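ORF10 (Moritella marina, PDB 6RIW) probably extends acyl chains by decarboxylative condensation, as the ketosynthase–chain length factor didomain of a polyunsaturated fatty acid synthase subunit. Local coordinates at residues N869-G872 and S876-H879; A778-A783 and K815-T820; V341-M346 and P357-V362; L309-A314 and S436-G441. All blocks are in the same frame, centred on the assembly; numbering follows the deposited sequence.

Contact 1. Residues N869-G872 and S876-H879; sequences NGLG and SCAH
N869 and H879 face each other as a non-hydrogen-bonded pair in an antiparallel β-hairpin, strands 865-870 and 876-884, within the thiolase fold of the chain length factor half. At such a pair the backbones do not bond across, and here the side chains do so instead. ND1 of H879 donates to OD1 of N869 at 2.8 Å, and the N-H...O angle of 163° makes the bond fairly straight. The acceptor lies at the imidazole edge, in the ring plane, whereas the amide is turned 59° against that ring. With CG anti to the backbone N (chi1 -160°), N869 swings its amide toward the partner strand, and OD1 also comes within 3.3 Å of C877 SG. One step along, G870 N reaches A878 O at 2.8 Å and A878 N returns to G870 O at 2.9 Å. Where the strands part, a water takes over, accepting from G872 N and donating to S876 O. L871 CD2 rests on C877 CB at 3.9 Å. Further out, E814 OE2 takes N869 ND2, which fixes the amide's rotation, and I779 of helix 776-790 lies against N869 and C877. The imidazole is tied at both nitrogens, with NE2 bonded to Y822 OH.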
loop_
_atom_site.group_PDB
_atom_site.type_symbol
_atom_site.label_atom_id
_atom_site.label_comp_id
_atom_site.label_asym_id
_atom_site.label_seq_id
_atom_site.Cartn_x
_atom_site.Cartn_y
_atom_site.Cartn_z
ATOM N N ASN A 869 1.139 23.976 2.437
ATOM C CA ASN A 869 0.889 23.597 1.056
ATOM C C ASN A 869 1.594 22.281 0.741
ATOM O O ASN A 869 2.660 21.989 1.282
ATOM C CB ASN A 869 1.365 24.701 0.097
ATOM C CG ASN A 869 0.726 24.597 -1.275
ATOM O OD1 ASN A 869 -0.499 24.544 -1.400
ATOM N ND2 ASN A 869 1.558 24.540 -2.317
ATOM N N GLY A 870 0.969 21.470 -0.111
ATOM C CA GLY A 870 1.519 20.187 -0.514
ATOM C C GLY A 870 1.348 19.917 -1.996
ATOM O O GLY A 870 0.285 20.200 -2.564
ATOM N N LEU A 871 2.412 19.414 -2.638
ATOM C CA LEU A 871 2.401 18.994 -4.029
ATOM C C LEU A 871 3.033 17.618 -4.081
ATOM O O LEU A 871 3.604 17.146 -3.097
ATOM C CB LEU A 871 3.170 19.967 -4.953
ATOM C CG LEU A 871 2.644 21.412 -4.986
ATOM C CD1 LEU A 871 3.618 22.313 -5.748
ATOM C CD2 LEU A 871 1.272 21.458 -5.658
ATOM N N GLY A 872 2.931 16.949 -5.222
ATOM C CA GLY A 872 3.667 15.702 -5.343
ATOM C C GLY A 872 3.320 14.954 -6.615
ATOM O O GLY A 872 2.631 15.460 -7.505
ATOM N N SER A 876 -1.969 16.393 -7.313
ATOM C CA SER A 876 -2.983 17.235 -6.696
ATOM C C SER A 876 -2.304 18.161 -5.701
ATOM O O SER A 876 -1.199 17.895 -5.206
ATOM C CB SER A 876 -4.096 16.407 -6.030
ATOM O OG SER A 876 -3.581 15.653 -4.962
ATOM N N CYS A 877 -2.937 19.293 -5.469
ATOM C CA CYS A 877 -2.455 20.237 -4.483
ATOM C C CYS A 877 -3.282 20.065 -3.216
ATOM O O CYS A 877 -4.515 20.031 -3.278
ATOM C CB CYS A 877 -2.565 21.668 -5.000
ATOM S SG CYS A 877 -2.094 22.829 -3.708
ATOM N N ALA A 878 -2.606 19.928 -2.086
ATOM C CA ALA A 878 -3.235 19.927 -0.778
ATOM C C ALA A 878 -2.934 21.254 -0.094
ATOM O O ALA A 878 -1.832 21.797 -0.230
ATOM C CB ALA A 878 -2.732 18.759 0.090
ATOM N N HIS A 879 -3.918 21.786 0.621
ATOM C CA HIS A 879 -3.703 22.992 1.414
ATOM C C HIS A 879 -4.385 22.831 2.765
ATOM O O HIS A 879 -5.555 22.430 2.829
ATOM C CB HIS A 879 -4.241 24.231 0.684
ATOM C CG HIS A 879 -3.484 25.494 0.984
ATOM N ND1 HIS A 879 -2.279 25.812 0.386
ATOM C CD2 HIS A 879 -3.783 26.529 1.807
ATOM C CE1 HIS A 879 -1.865 26.985 0.842
ATOM N NE2 HIS A 879 -2.762 27.443 1.703
HETATM O O HOH W 1 1.104 18.112 -7.170
#

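Contact 2. Residues A778-A783 and K815-T820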
loop_
_atom_site.group_PDB
_atom_site.type_symbol
_atom_site.label_atom_id
_atom_site.label_comp_id
_atom_site.label_asym_id
_atom_site.label_seq_id
_atom_site.Cartn_x
_atom_site.Cartn_y
_atom_site.Cartn_z
ATOM N N ALA A 778 -3.869 25.573 -9.436
ATOM C CA ALA A 778 -4.333 24.530 -8.525
ATOM C C ALA A 778 -4.050 24.899 -7.076
ATOM O O ALA A 778 -4.881 24.653 -6.199
ATOM C CB ALA A 778 -3.675 23.185 -8.869
ATOM N N ILE A 779 -2.885 25.498 -6.806
ATOM C CA ILE A 779 -2.576 25.946 -5.448
ATOM C C ILE A 779 -3.605 26.967 -4.964
ATOM O O ILE A 779 -4.121 26.877 -3.838
ATOM C CB ILE A 779 -1.152 26.518 -5.391
ATOM C CG1 ILE A 779 -0.139 25.398 -5.680
ATOM C CG2 ILE A 779 -0.887 27.119 -4.033
ATOM C CD1 ILE A 779 1.295 25.868 -5.758
ATOM N N THR A 780 -3.896 27.978 -5.788
ATOM C CA THR A 780 -4.832 29.000 -5.333
ATOM C C THR A 780 -6.234 28.435 -5.148
ATOM O O THR A 780 -6.946 28.851 -4.221
ATOM C CB THR A 780 -4.844 30.193 -6.305
ATOM O OG1 THR A 780 -5.394 29.782 -7.559
ATOM C CG2 THR A 780 -3.454 30.682 -6.534
ATOM N N ILE A 781 -6.628 27.458 -5.975
ATOM C CA ILE A 781 -7.953 26.861 -5.836
ATOM C C ILE A 781 -8.052 26.078 -4.538
ATOM O O ILE A 781 -9.042 26.189 -3.794
ATOM C CB ILE A 781 -8.278 25.967 -7.043
ATOM C CG1 ILE A 781 -8.580 26.827 -8.277
ATOM C CG2 ILE A 781 -9.453 25.049 -6.702
ATOM C CD1 ILE A 781 -8.692 26.020 -9.560
ATOM N N ALA A 782 -7.033 25.255 -4.255
ATOM C CA ALA A 782 -7.019 24.504 -3.009
ATOM C C ALA A 782 -6.935 25.430 -1.810
ATOM O O ALA A 782 -7.584 25.189 -0.787
ATOM C CB ALA A 782 -5.852 23.508 -3.009
ATOM N N ALA A 783 -6.112 26.483 -1.896
ATOM C CA ALA A 783 -6.004 27.410 -0.776
ATOM C C ALA A 783 -7.340 28.100 -0.489
ATOM O O ALA A 783 -7.730 28.264 0.676
ATOM C CB ALA A 783 -4.914 28.438 -1.072
ATOM N N LYS A 815 6.350 29.605 -5.850
ATOM C CA LYS A 815 6.860 30.979 -5.874
ATOM C C LYS A 815 5.855 31.927 -6.505
ATOM O O LYS A 815 5.820 33.117 -6.171
ATOM C CB LYS A 815 8.179 31.050 -6.641
ATOM C CG LYS A 815 9.409 30.842 -5.814
ATOM C CD LYS A 815 10.657 30.848 -6.715
ATOM C CE LYS A 815 10.692 32.094 -7.589
ATOM N NZ LYS A 815 11.777 32.018 -8.620
ATOM N N THR A 816 5.043 31.424 -7.422
ATOM C CA THR A 816 4.004 32.236 -8.033
ATOM C C THR A 816 2.803 32.367 -7.095
ATOM O O THR A 816 2.377 33.479 -6.769
ATOM C CB THR A 816 3.616 31.612 -9.391
ATOM O OG1 THR A 816 4.748 31.661 -10.278
ATOM C CG2 THR A 816 2.435 32.324 -10.046
ATOM N N ALA A 817 2.296 31.240 -6.586
ATOM C CA ALA A 817 1.004 31.243 -5.898
ATOM C C ALA A 817 1.077 31.750 -4.457
ATOM O O ALA A 817 0.185 32.494 -4.019
ATOM C CB ALA A 817 0.416 29.826 -5.925
ATOM N N LEU A 818 2.092 31.329 -3.677
ATOM C CA LEU A 818 2.046 31.583 -2.237
ATOM C C LEU A 818 2.225 33.060 -1.895
ATOM O O LEU A 818 1.476 33.565 -1.042
ATOM C CB LEU A 818 3.072 30.713 -1.504
ATOM C CG LEU A 818 2.809 29.206 -1.631
ATOM C CD1 LEU A 818 3.832 28.434 -0.813
ATOM C CD2 LEU A 818 1.394 28.845 -1.199
ATOM N N PRO A 819 3.186 33.792 -2.471
ATOM C CA PRO A 819 3.274 35.232 -2.154
ATOM C C PRO A 819 2.076 36.010 -2.652
ATOM O O PRO A 819 1.724 37.032 -2.049
ATOM C CB PRO A 819 4.575 35.679 -2.847
ATOM C CG PRO A 819 5.365 34.400 -3.073
ATOM C CD PRO A 819 4.308 33.341 -3.319
ATOM N N THR A 820 1.419 35.539 -3.712
ATOM C CA THR A 820 0.181 36.169 -4.161
ATOM C C THR A 820 -0.952 35.952 -3.166
ATOM O O THR A 820 -1.700 36.886 -2.850
ATOM C CB THR A 820 -0.204 35.611 -5.530
ATOM O OG1 THR A 820 0.867 35.871 -6.450
ATOM C CG2 THR A 820 -1.481 36.243 -6.037
#
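The carbonyl O of I779, a residue that packs on A817, accepts A783 N at 2.8 Å, an ordinary bond within its own helix. T780 does likewise, turning OG1 back to the carbonyl O of K777. Its chi1 of 67° places that hydroxyl between its own backbone N and carbonyl carbon, and presents the methyl CG2 to the other helix instead, 4.0 Å from A817 CB. In the facing helix T820 OG1 donates to T816 O at 2.8 Å, beside the kink at P819, whose ring nitrogen has no hydrogen to give to the preceding turn.

Helices 776-790 and 808-821, both in the C-terminal part of the chain length factor half, run here at 35° to one another with axes 9.3 Å apart. Their joint is built on the small side chain of A817. I779 has a chi1 of -65°, which puts CG1 beside the backbone N and CG2 anti to it; CG2 is the branch nearest A817, 3.6 Å from its CB, while I779 CD1 passes the same methyl at 4.1 Å. From the flank comes L818, crossing I779 at about a right angle and bringing CD2 to 4.0 Å from I779 CG2. Around this spot A813 and L821 also touch I779.

With no hydrogen bond across, the two segments are joined by dispersion and the exclusion of water, and their spacing probably follows from the fit of I779 and T780 around the A817 methyl.

Contact 3. Residues V341-M346 and P357-V362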
loop_
_atom_site.group_PDB
_atom_site.type_symbol
_atom_site.label_atom_id
_atom_site.label_comp_id
_atom_site.label_asym_id
_atom_site.label_seq_id
_atom_site.Cartn_x
_atom_site.Cartn_y
_atom_site.Cartn_z
ATOM N N VAL A 341 -12.028 -21.027 11.686
ATOM C CA VAL A 341 -12.310 -19.833 12.481
ATOM C C VAL A 341 -13.492 -19.067 11.903
ATOM O O VAL A 341 -14.372 -18.615 12.645
ATOM C CB VAL A 341 -11.059 -18.941 12.606
ATOM C CG1 VAL A 341 -11.438 -17.591 13.225
ATOM C CG2 VAL A 341 -10.006 -19.610 13.477
ATOM N N GLU A 342 -13.539 -18.901 10.573
ATOM C CA GLU A 342 -14.658 -18.183 9.971
ATOM C C GLU A 342 -15.974 -18.926 10.190
ATOM O O GLU A 342 -17.021 -18.300 10.415
ATOM C CB GLU A 342 -14.419 -17.952 8.471
ATOM C CG GLU A 342 -15.617 -17.274 7.764
ATOM C CD GLU A 342 -15.327 -16.826 6.320
ATOM O OE1 GLU A 342 -14.403 -17.388 5.686
ATOM O OE2 GLU A 342 -16.024 -15.904 5.829
ATOM N N LEU A 343 -15.948 -20.264 10.126
ATOM C CA LEU A 343 -17.172 -21.022 10.386
ATOM C C LEU A 343 -17.605 -20.873 11.842
ATOM O O LEU A 343 -18.805 -20.804 12.132
ATOM C CB LEU A 343 -16.974 -22.497 10.029
ATOM C CG LEU A 343 -16.996 -22.811 8.532
ATOM C CD1 LEU A 343 -16.425 -24.206 8.232
ATOM C CD2 LEU A 343 -18.412 -22.662 7.991
ATOM N N ARG A 344 -16.647 -20.800 12.762
ATOM C CA ARG A 344 -16.992 -20.574 14.163
ATOM C C ARG A 344 -17.607 -19.197 14.358
ATOM O O ARG A 344 -18.628 -19.057 15.049
ATOM C CB ARG A 344 -15.753 -20.744 15.041
ATOM C CG ARG A 344 -15.948 -20.314 16.495
ATOM C CD ARG A 344 -14.752 -20.662 17.351
ATOM N NE ARG A 344 -14.938 -20.290 18.759
ATOM C CZ ARG A 344 -13.943 -20.117 19.633
ATOM N NH1 ARG A 344 -12.680 -20.280 19.256
ATOM N NH2 ARG A 344 -14.204 -19.772 20.888
ATOM N N SER A 345 -16.991 -18.168 13.757
ATOM C CA SER A 345 -17.509 -16.807 13.854
ATOM C C SER A 345 -18.938 -16.726 13.353
ATOM O O SER A 345 -19.797 -16.107 13.988
ATOM C CB SER A 345 -16.622 -15.857 13.044
ATOM O OG SER A 345 -15.338 -15.796 13.617
ATOM N N MET A 346 -19.210 -17.329 12.197
ATOM C CA MET A 346 -20.556 -17.257 11.647
ATOM C C MET A 346 -21.536 -18.046 12.501
ATOM O O MET A 346 -22.698 -17.649 12.648
ATOM C CB MET A 346 -20.561 -17.770 10.220
ATOM C CG MET A 346 -19.709 -16.939 9.283
ATOM S SD MET A 346 -20.232 -17.197 7.585
ATOM C CE MET A 346 -19.267 -18.684 7.257
ATOM N N PRO A 357 -27.693 -19.097 6.709
ATOM C CA PRO A 357 -27.578 -18.691 5.309
ATOM C C PRO A 357 -26.723 -19.674 4.524
ATOM O O PRO A 357 -25.867 -20.377 5.069
ATOM C CB PRO A 357 -26.918 -17.300 5.382
ATOM C CG PRO A 357 -26.231 -17.265 6.695
ATOM C CD PRO A 357 -27.076 -18.124 7.629
ATOM N N LEU A 358 -26.975 -19.714 3.218
ATOM C CA LEU A 358 -26.090 -20.426 2.309
ATOM C C LEU A 358 -24.719 -19.760 2.317
ATOM O O LEU A 358 -24.600 -18.567 2.599
ATOM C CB LEU A 358 -26.668 -20.432 0.893
ATOM C CG LEU A 358 -28.005 -21.173 0.777
ATOM C CD1 LEU A 358 -28.444 -21.306 -0.667
ATOM C CD2 LEU A 358 -27.899 -22.540 1.463
ATOM N N LEU A 359 -23.680 -20.545 2.016
ATOM C CA LEU A 359 -22.298 -20.081 2.094
ATOM C C LEU A 359 -21.540 -20.481 0.837
ATOM O O LEU A 359 -21.814 -21.523 0.236
ATOM C CB LEU A 359 -21.574 -20.660 3.308
ATOM C CG LEU A 359 -22.225 -20.647 4.686
ATOM C CD1 LEU A 359 -21.395 -21.528 5.623
ATOM C CD2 LEU A 359 -22.323 -19.227 5.227
ATOM N N GLY A 360 -20.559 -19.659 0.449
ATOM C CA GLY A 360 -19.829 -19.963 -0.771
ATOM C C GLY A 360 -18.521 -19.201 -0.814
ATOM O O GLY A 360 -18.309 -18.262 -0.041
ATOM N N SER A 361 -17.644 -19.619 -1.736
ATOM C CA SER A 361 -16.344 -18.965 -1.922
ATOM C C SER A 361 -15.870 -19.055 -3.366
ATOM O O SER A 361 -15.566 -20.146 -3.859
ATOM C CB SER A 361 -15.283 -19.571 -1.014
ATOM O OG SER A 361 -14.080 -18.826 -1.151
ATOM N N VAL A 362 -15.759 -17.897 -4.019
ATOM C CA VAL A 362 -15.191 -17.805 -5.359
ATOM C C VAL A 362 -13.678 -17.997 -5.364
ATOM O O VAL A 362 -13.069 -18.097 -6.437
ATOM C CB VAL A 362 -15.581 -16.438 -5.966
ATOM C CG1 VAL A 362 -14.746 -15.318 -5.336
ATOM C CG2 VAL A 362 -15.432 -16.433 -7.488
#
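L359 packs on L343 and M346 in an apolar helix-on-strand contact inside a β-α-β crossover of the ketosynthase half, where strand 327-329, helix 336-350 and strand 358-360 follow one another in the thiolase fold. The helix returns the chain so that the two strands pair in parallel, and these three side chains fasten helix to strand without any hydrogen bond between the segments. L359 points from the middle of its short strand toward the helix and splits its two methyls between partners. CD1 meets CD2 of L343 at 4.0 Å, the two leucines lying at a slant to each other. CD2 turns to M346 and finds the sulfur SD at 3.7 Å.

M346 and L359 reach for one another tip to tip. The methionine bends sharply at its last torsion, chi3 -85°, and this folds the terminal methyl round so that SD and CE both lie against the leucine end. I328 of the first strand and Y311 of helix 304-318 also touch M346, while F407 lies against both M346 and L359. Polar neighbours are served apart from this patch: the carboxylate oxygens of E342 accept the backbone N atoms of H331 and A332, and G360 bonds through its backbone to the first strand.

The methyl CE of M346 bridges the fork of L359, 3.7 Å from CD2 and 3.9 Å from CD1.

Contact 4. Residues L309-A314 and S436-G441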
loop_
_atom_site.group_PDB
_atom_site.type_symbol
_atom_site.label_atom_id
_atom_site.label_comp_id
_atom_site.label_asym_id
_atom_site.label_seq_id
_atom_site.Cartn_x
_atom_site.Cartn_y
_atom_site.Cartn_z
ATOM N N LEU A 309 -17.249 -9.263 15.872
ATOM C CA LEU A 309 -17.446 -7.826 16.043
ATOM C C LEU A 309 -17.811 -7.144 14.727
ATOM O O LEU A 309 -18.711 -6.300 14.692
ATOM C CB LEU A 309 -16.201 -7.190 16.655
ATOM C CG LEU A 309 -16.234 -5.666 16.818
ATOM C CD1 LEU A 309 -17.333 -5.192 17.807
ATOM C CD2 LEU A 309 -14.860 -5.147 17.239
ATOM N N VAL A 310 -17.124 -7.479 13.629
ATOM C CA VAL A 310 -17.453 -6.790 12.380
ATOM C C VAL A 310 -18.860 -7.161 11.903
ATOM O O VAL A 310 -19.558 -6.328 11.311
ATOM C CB VAL A 310 -16.382 -7.044 11.294
ATOM C CG1 VAL A 310 -16.594 -8.372 10.576
ATOM C CG2 VAL A 310 -16.386 -5.903 10.289
ATOM N N TYR A 311 -19.315 -8.393 12.173
ATOM C CA TYR A 311 -20.699 -8.750 11.862
ATOM C C TYR A 311 -21.670 -7.869 12.637
ATOM O O TYR A 311 -22.633 -7.345 12.073
ATOM C CB TYR A 311 -20.990 -10.215 12.204
ATOM C CG TYR A 311 -20.209 -11.256 11.457
ATOM C CD1 TYR A 311 -19.881 -11.104 10.117
ATOM C CD2 TYR A 311 -19.818 -12.414 12.102
ATOM C CE1 TYR A 311 -19.164 -12.088 9.444
ATOM C CE2 TYR A 311 -19.128 -13.394 11.454
ATOM C CZ TYR A 311 -18.797 -13.237 10.127
ATOM O OH TYR A 311 -18.076 -14.230 9.516
ATOM N N GLU A 312 -21.453 -7.741 13.947
ATOM C CA GLU A 312 -22.332 -6.920 14.769
ATOM C C GLU A 312 -22.383 -5.497 14.239
ATOM O O GLU A 312 -23.467 -4.943 14.024
ATOM C CB GLU A 312 -21.863 -6.936 16.224
ATOM C CG GLU A 312 -21.991 -8.300 16.875
ATOM C CD GLU A 312 -21.223 -8.414 18.174
ATOM O OE1 GLU A 312 -20.411 -7.512 18.471
ATOM O OE2 GLU A 312 -21.433 -9.412 18.904
ATOM N N ARG A 313 -21.208 -4.913 13.959
ATOM C CA ARG A 313 -21.147 -3.536 13.478
ATOM C C ARG A 313 -21.797 -3.387 12.113
ATOM O O ARG A 313 -22.394 -2.346 11.834
ATOM C CB ARG A 313 -19.684 -3.054 13.426
ATOM C CG ARG A 313 -19.033 -2.857 14.776
ATOM C CD ARG A 313 -17.592 -2.356 14.603
ATOM N NE ARG A 313 -16.960 -1.971 15.859
ATOM C CZ ARG A 313 -15.649 -1.779 15.987
ATOM N NH1 ARG A 313 -14.854 -1.939 14.927
ATOM N NH2 ARG A 313 -15.130 -1.433 17.156
ATOM N N ALA A 314 -21.712 -4.413 11.258
ATOM C CA ALA A 314 -22.225 -4.292 9.897
ATOM C C ALA A 314 -23.747 -4.307 9.860
ATOM O O ALA A 314 -24.365 -3.509 9.142
ATOM C CB ALA A 314 -21.676 -5.421 9.015
ATOM N N SER A 436 -17.818 -11.194 3.270
ATOM C CA SER A 436 -16.812 -11.101 4.319
ATOM C C SER A 436 -15.414 -11.201 3.723
ATOM O O SER A 436 -15.166 -12.014 2.822
ATOM C CB SER A 436 -17.001 -12.202 5.392
ATOM O OG SER A 436 -18.350 -12.271 5.833
ATOM N N VAL A 437 -14.496 -10.374 4.224
ATOM C CA VAL A 437 -13.076 -10.524 3.916
ATOM C C VAL A 437 -12.288 -10.298 5.200
ATOM O O VAL A 437 -12.534 -9.324 5.924
ATOM C CB VAL A 437 -12.586 -9.588 2.784
ATOM C CG1 VAL A 437 -13.105 -10.056 1.439
ATOM C CG2 VAL A 437 -13.033 -8.136 3.025
ATOM N N PHE A 438 -11.363 -11.217 5.496
ATOM C CA PHE A 438 -10.578 -11.196 6.733
ATOM C C PHE A 438 -9.087 -11.270 6.383
ATOM O O PHE A 438 -8.539 -12.360 6.192
ATOM C CB PHE A 438 -10.995 -12.343 7.650
ATOM C CG PHE A 438 -12.480 -12.385 7.958
ATOM C CD1 PHE A 438 -13.170 -11.238 8.335
ATOM C CD2 PHE A 438 -13.180 -13.584 7.889
ATOM C CE1 PHE A 438 -14.528 -11.279 8.641
ATOM C CE2 PHE A 438 -14.528 -13.640 8.189
ATOM C CZ PHE A 438 -15.212 -12.489 8.560
ATOM N N GLY A 439 -8.425 -10.113 6.326
ATOM C CA GLY A 439 -7.057 -10.044 5.866
ATOM C C GLY A 439 -6.009 -10.292 6.946
ATOM O O GLY A 439 -6.287 -10.198 8.144
ATOM N N PHE A 440 -4.791 -10.608 6.489
ATOM C CA PHE A 440 -3.639 -10.688 7.377
ATOM C C PHE A 440 -3.487 -9.395 8.171
ATOM O O PHE A 440 -3.755 -8.295 7.673
ATOM C CB PHE A 440 -2.357 -10.950 6.566
ATOM C CG PHE A 440 -2.405 -12.218 5.759
ATOM C CD1 PHE A 440 -2.749 -13.418 6.356
ATOM C CD2 PHE A 440 -2.110 -12.212 4.401
ATOM C CE1 PHE A 440 -2.805 -14.599 5.615
ATOM C CE2 PHE A 440 -2.168 -13.397 3.642
ATOM C CZ PHE A 440 -2.514 -14.584 4.252
ATOM N N GLY A 441 -3.041 -9.525 9.418
ATOM C CA GLY A 441 -3.023 -8.380 10.303
ATOM C C GLY A 441 -4.350 -8.088 10.968
ATOM O O GLY A 441 -4.562 -6.969 11.459
HETATM O O HOH W 2 -18.105 -14.764 6.866
#
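Helix 304-318 lies against strand 432-439 in an α-on-β layer of the ketosynthase half's thiolase fold, with V310 and Y311 meeting S436 and F438. The strand ends at G439, which with the F440 and G441 that follow opens the GFGG sequence familiar from β-ketoacyl synthases. Helix 309-314 and strand 436-439 run at 140° to each other, their axes 10.9 Å apart at the closest.

Two aromatic side chains carry most of the contact, crossing at about a right angle. Y311 comes with its phenol end to the rim of the F438 ring: OH lies in the plane of that ring, 3.5 Å from CZ, and the tyrosine's own CZ is 4.0 Å from the same atom. The phenol oxygen thus meets the edge of the F438 ring. At another point of the same rim V310 brings CG1 to 4.1 Å from F438 CE1, an approach made possible by a chi1 of 82°, which sets CG1 between the backbone N and the carbonyl carbon.

S436 OG lies at the edge of the tyrosine ring, near its plane, 3.7 Å from Y311 CE1. H446 on the adjoining strand 443-450 contacts both residues, its ND1 hydrogen-bonded to S436 OG and its ring meeting Y311 edge-to-face. S345 of helix 336-350 also packs on the tyrosine. Both buried hydroxyls find a polar partner: a single water bridges them, 2.7 Å from Y311 OH and 2.7 Å from S436 OG.

How the contacts relate
The four contacts fall into two pairs, one in each half of the didomain. Contacts 4 and 3 belong to the ketosynthase, contacts 2 and 1 to the chain length factor. Along the chain, contact 3 lies between the two segments of contact 4; contact 2 follows, then contact 1. The centres of contacts 3 and 4 are about 12 Å apart: helices 304-318 and 336-350 lie side by side against strands 432-439 and 358-360, which both pair with strand 327-329. Those of contacts 1 and 2 are about 10 Å apart, helix 776-790 lying against the hairpin. Contacts 2 and 3 stand about 53 Å apart between centres, so each pair belongs to its own thiolase-like unit.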